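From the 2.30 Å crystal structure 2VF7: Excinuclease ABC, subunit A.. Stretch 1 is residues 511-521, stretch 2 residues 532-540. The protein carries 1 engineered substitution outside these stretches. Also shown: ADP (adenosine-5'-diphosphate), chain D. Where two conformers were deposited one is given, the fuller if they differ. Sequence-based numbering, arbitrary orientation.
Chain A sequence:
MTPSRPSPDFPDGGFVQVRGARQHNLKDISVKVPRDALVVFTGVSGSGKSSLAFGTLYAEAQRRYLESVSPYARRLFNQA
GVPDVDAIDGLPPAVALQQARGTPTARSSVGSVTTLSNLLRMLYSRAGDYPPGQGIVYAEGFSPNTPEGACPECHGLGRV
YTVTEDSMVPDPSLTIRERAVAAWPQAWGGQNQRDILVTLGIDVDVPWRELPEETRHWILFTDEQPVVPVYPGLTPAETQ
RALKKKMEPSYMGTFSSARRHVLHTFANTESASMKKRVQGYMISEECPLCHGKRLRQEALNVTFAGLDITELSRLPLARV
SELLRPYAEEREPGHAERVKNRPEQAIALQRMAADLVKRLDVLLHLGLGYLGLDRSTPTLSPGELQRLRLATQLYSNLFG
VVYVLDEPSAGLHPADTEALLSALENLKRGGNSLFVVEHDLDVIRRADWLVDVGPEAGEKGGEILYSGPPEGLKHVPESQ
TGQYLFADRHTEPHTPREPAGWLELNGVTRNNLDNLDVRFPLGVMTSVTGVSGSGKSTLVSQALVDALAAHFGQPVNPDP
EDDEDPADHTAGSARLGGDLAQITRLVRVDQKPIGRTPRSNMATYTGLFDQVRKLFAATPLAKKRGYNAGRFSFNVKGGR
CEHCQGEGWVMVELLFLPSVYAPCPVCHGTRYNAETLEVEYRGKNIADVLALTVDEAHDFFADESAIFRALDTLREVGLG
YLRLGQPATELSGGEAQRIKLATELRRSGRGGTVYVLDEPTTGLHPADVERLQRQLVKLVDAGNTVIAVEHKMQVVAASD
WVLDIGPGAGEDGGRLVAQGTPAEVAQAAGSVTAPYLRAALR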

# COMPACT_ATOMS: atom_id res chain seq x y z
N ASN A 511 -3.39 -34.02 21.48
CA ASN A 511 -2.26 -33.82 20.58
C ASN A 511 -1.26 -34.97 20.66
O ASN A 511 -1.58 -36.08 20.23
N ASN A 512 -0.08 -34.73 21.24
CA ASN A 512 0.96 -35.78 21.36
C ASN A 512 1.01 -36.58 22.68
O ASN A 512 1.90 -37.41 22.87
N LEU A 513 0.05 -36.33 23.57
CA LEU A 513 -0.08 -37.08 24.81
C LEU A 513 -1.15 -38.15 24.63
O LEU A 513 -2.30 -37.83 24.33
N ASP A 514 -0.76 -39.42 24.79
CA ASP A 514 -1.71 -40.53 24.84
C ASP A 514 -2.24 -40.53 26.28
O ASP A 514 -2.29 -39.46 26.90
N ASN A 515 -2.64 -41.68 26.82
CA ASN A 515 -3.15 -41.70 28.20
C ASN A 515 -2.05 -41.57 29.26
O ASN A 515 -1.60 -42.55 29.86
N LEU A 516 -1.63 -40.32 29.47
CA LEU A 516 -0.58 -39.92 30.40
C LEU A 516 -1.14 -39.54 31.76
O LEU A 516 -2.08 -38.76 31.85
N ASP A 517 -0.56 -40.11 32.81
CA ASP A 517 -0.92 -39.82 34.21
C ASP A 517 0.19 -39.03 34.91
O ASP A 517 1.36 -39.44 34.91
N VAL A 518 -0.18 -37.91 35.53
CA VAL A 518 0.78 -36.97 36.11
C VAL A 518 0.28 -36.41 37.47
O VAL A 518 -0.94 -36.30 37.69
N ARG A 519 1.21 -36.09 38.37
CA ARG A 519 0.85 -35.55 39.68
C ARG A 519 1.42 -34.15 39.92
O ARG A 519 2.60 -33.90 39.66
N PHE A 520 0.59 -33.25 40.43
CA PHE A 520 1.05 -31.91 40.81
C PHE A 520 0.87 -31.73 42.32
O PHE A 520 -0.24 -31.85 42.80
N PRO A 521 1.95 -31.40 43.05
CA PRO A 521 1.88 -31.17 44.50
C PRO A 521 1.19 -29.85 44.83
O PRO A 521 1.26 -28.93 44.02
N SER A 532 10.90 -27.60 23.19
CA SER A 532 9.79 -26.97 22.48
C SER A 532 9.04 -28.06 21.72
O SER A 532 9.65 -28.92 21.09
N GLY A 533 7.72 -28.02 21.79
CA GLY A 533 6.89 -29.04 21.14
C GLY A 533 6.78 -30.34 21.92
O GLY A 533 6.25 -31.32 21.40
N SER A 534 7.30 -30.34 23.15
CA SER A 534 7.19 -31.48 24.07
C SER A 534 5.76 -31.78 24.47
O SER A 534 5.29 -32.89 24.26
N GLY A 535 5.08 -30.80 25.06
CA GLY A 535 3.70 -30.98 25.51
C GLY A 535 3.33 -30.29 26.81
O GLY A 535 2.24 -30.49 27.33
N LYS A 536 4.24 -29.47 27.33
CA LYS A 536 4.05 -28.68 28.56
C LYS A 536 2.80 -27.81 28.48
O LYS A 536 1.91 -27.87 29.34
N SER A 537 2.76 -26.98 27.45
CA SER A 537 1.60 -26.18 27.13
C SER A 537 0.33 -27.02 26.92
O SER A 537 -0.76 -26.62 27.36
N THR A 538 0.47 -28.18 26.28
CA THR A 538 -0.64 -29.12 26.07
C THR A 538 -1.11 -29.75 27.38
O THR A 538 -2.31 -29.97 27.56
N LEU A 539 -0.18 -30.04 28.28
CA LEU A 539 -0.51 -30.57 29.61
C LEU A 539 -1.07 -29.52 30.56
O LEU A 539 -2.12 -29.73 31.17
N VAL A 540 -0.39 -28.38 30.66
CA VAL A 540 -0.65 -27.40 31.73
C VAL A 540 -1.70 -26.38 31.34
O VAL A 540 -2.71 -26.26 32.02

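A phosphate-binding loop can present its backbone to the nucleotide while the helix that follows packs through its side chains, and this excinuclease subunit illustrates both. Ser532 lies out of reach of stretch 1. At Gly533 the backbone N donates to ADP O1B (2.8 Å). Ser534, in the m rotamer, directs its CA-to-CB bond away from stretch 1, yet its carbonyl O accepts the one hydrogen bond between the stretches, from Asn512 ND2 at 2.8 Å; the p rotamer of Asn512 brings its amide to the loop. Gly535, the N-cap, hydrogen-bonds through N to ADP O3B (3.2 Å), and its bare CA leaves room for Leu513: a CB here would lie 2.9 Å from Leu513 CD2. The CA-to-CB bond of Lys536 points away from stretch 1, and its NZ hydrogen-bonds ADP O3B at 2.8 Å. Thr538 (m) points toward stretch 1; its OG1 donates to ADP O2A over a very short 2.5 Å, and its CG2 comes within 3.5 Å of Asn511 ND2. Leu539, with chi1 t and chi2 p, is the apolar hub. Leu539 CD1 meets Val518 CG1 at 3.8 Å and Leu516 CD2 at 4.1 Å, Leu539 CD2 approaches Phe520 CZ obliquely at 4.1 Å, and Leu539 CB lies 4.3 Å from Leu513 CD1. Val540 (t) points its CA-to-CB bond sideways, with CG2 4.7 Å from Phe520 CE2, just short of contact.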

# COMPACT_ATOMS: atom_id res chain seq x y z
CB ASN A 511 -1.57 -32.48 20.85
CG ASN A 511 -2.50 -31.30 20.68
OD1 ASN A 511 -3.57 -31.43 20.09
ND2 ASN A 511 -2.10 -30.15 21.20
CB ASN A 512 2.35 -35.23 20.98
CG ASN A 512 2.97 -34.36 22.05
OD1 ASN A 512 2.27 -33.64 22.77
ND2 ASN A 512 4.29 -34.40 22.14
CB LEU A 513 -0.48 -36.15 25.97
CG LEU A 513 0.06 -34.71 26.07
CD1 LEU A 513 -0.59 -34.01 27.23
CD2 LEU A 513 1.57 -34.66 26.22
CB ASP A 514 -1.01 -41.86 24.50
CG ASP A 514 -1.93 -42.83 23.73
OD1 ASP A 514 -1.79 -44.07 23.89
OD2 ASP A 514 -2.78 -42.35 22.95
CB ASN A 515 -4.12 -42.88 28.46
CG ASN A 515 -3.69 -44.20 27.80
OD1 ASN A 515 -2.98 -44.21 26.78
ND2 ASN A 515 -4.14 -45.32 28.37
CB LEU A 516 0.19 -38.72 29.82
CG LEU A 516 1.12 -37.93 30.74
CD1 LEU A 516 2.44 -38.66 30.95
CD2 LEU A 516 1.38 -36.53 30.19
CB ASP A 517 -1.19 -41.12 34.99
CG ASP A 517 -2.12 -42.09 34.25
OD1 ASP A 517 -2.12 -43.29 34.60
OD2 ASP A 517 -2.85 -41.67 33.32
CB VAL A 518 1.11 -35.83 35.10
CG1 VAL A 518 -0.01 -34.83 35.02
CG2 VAL A 518 2.41 -35.14 35.43
CB ARG A 519 1.30 -36.48 40.80
CG ARG A 519 0.75 -37.90 40.71
CD ARG A 519 0.18 -38.37 42.05
NE ARG A 519 1.21 -38.67 43.05
CZ ARG A 519 0.95 -38.98 44.32
NH1 ARG A 519 -0.30 -39.02 44.77
NH2 ARG A 519 1.95 -39.25 45.16
CB PHE A 520 0.26 -30.81 40.09
CG PHE A 520 0.25 -30.91 38.58
CD1 PHE A 520 -0.81 -31.55 37.92
CD2 PHE A 520 1.26 -30.32 37.81
CE1 PHE A 520 -0.84 -31.63 36.52
CE2 PHE A 520 1.23 -30.38 36.41
CZ PHE A 520 0.18 -31.05 35.77
CB PRO A 521 3.35 -31.10 44.91
CG PRO A 521 4.03 -30.56 43.71
CD PRO A 521 3.31 -31.19 42.54
CB SER A 532 10.25 -25.90 21.50
OG SER A 532 11.26 -25.08 22.07
CB SER A 534 7.97 -31.20 25.35
OG SER A 534 9.35 -31.19 25.08
CB LYS A 536 5.26 -27.77 28.77
CG LYS A 536 6.58 -28.33 28.30
CD LYS A 536 7.68 -27.38 28.63
CE LYS A 536 7.73 -26.18 27.68
NZ LYS A 536 8.26 -26.60 26.36
CB SER A 537 1.94 -25.26 25.94
OG SER A 537 0.82 -25.00 25.12
CB THR A 538 -0.28 -30.24 25.05
OG1 THR A 538 0.41 -29.67 23.93
CG2 THR A 538 -1.51 -30.92 24.53
CB LEU A 539 0.72 -31.22 30.25
CG LEU A 539 0.59 -31.85 31.64
CD1 LEU A 539 -0.27 -33.11 31.63
CD2 LEU A 539 1.96 -32.17 32.20
CB VAL A 540 0.65 -26.67 32.16
CG1 VAL A 540 0.36 -25.63 33.24
CG2 VAL A 540 1.70 -27.67 32.64
PB ADP D . 5.34 -27.03 24.04
O1B ADP D . 6.09 -26.19 23.05
O2B ADP D . 4.27 -26.32 24.84
O3B ADP D . 6.28 -27.86 24.88
PA ADP D . 2.89 -28.06 22.86
O1A ADP D . 2.59 -27.14 21.73
O2A ADP D . 2.15 -27.96 24.16
O3A ADP D . 4.48 -28.10 23.16
O5' ADP D . 2.54 -29.53 22.28
C5' ADP D . 3.42 -30.21 21.39
C4' ADP D . 2.69 -30.99 20.31
O4' ADP D . 1.30 -30.68 20.28
C3' ADP D . 3.25 -30.55 18.96
O3' ADP D . 3.34 -31.68 18.10
C2' ADP D . 2.23 -29.55 18.44
O2' ADP D . 2.23 -29.42 17.02
C1' ADP D . 0.94 -30.09 19.02
N9 ADP D . -0.05 -29.00 19.18
C8 ADP D . -0.08 -28.10 20.20
N7 ADP D . -1.11 -27.23 20.07
C5 ADP D . -1.76 -27.58 18.94
C6 ADP D . -2.95 -27.08 18.20
N6 ADP D . -3.64 -26.01 18.67
N1 ADP D . -3.31 -27.72 17.06
C2 ADP D . -2.61 -28.77 16.58
N3 ADP D . -1.53 -29.28 17.20
C4 ADP D . -1.06 -28.74 18.36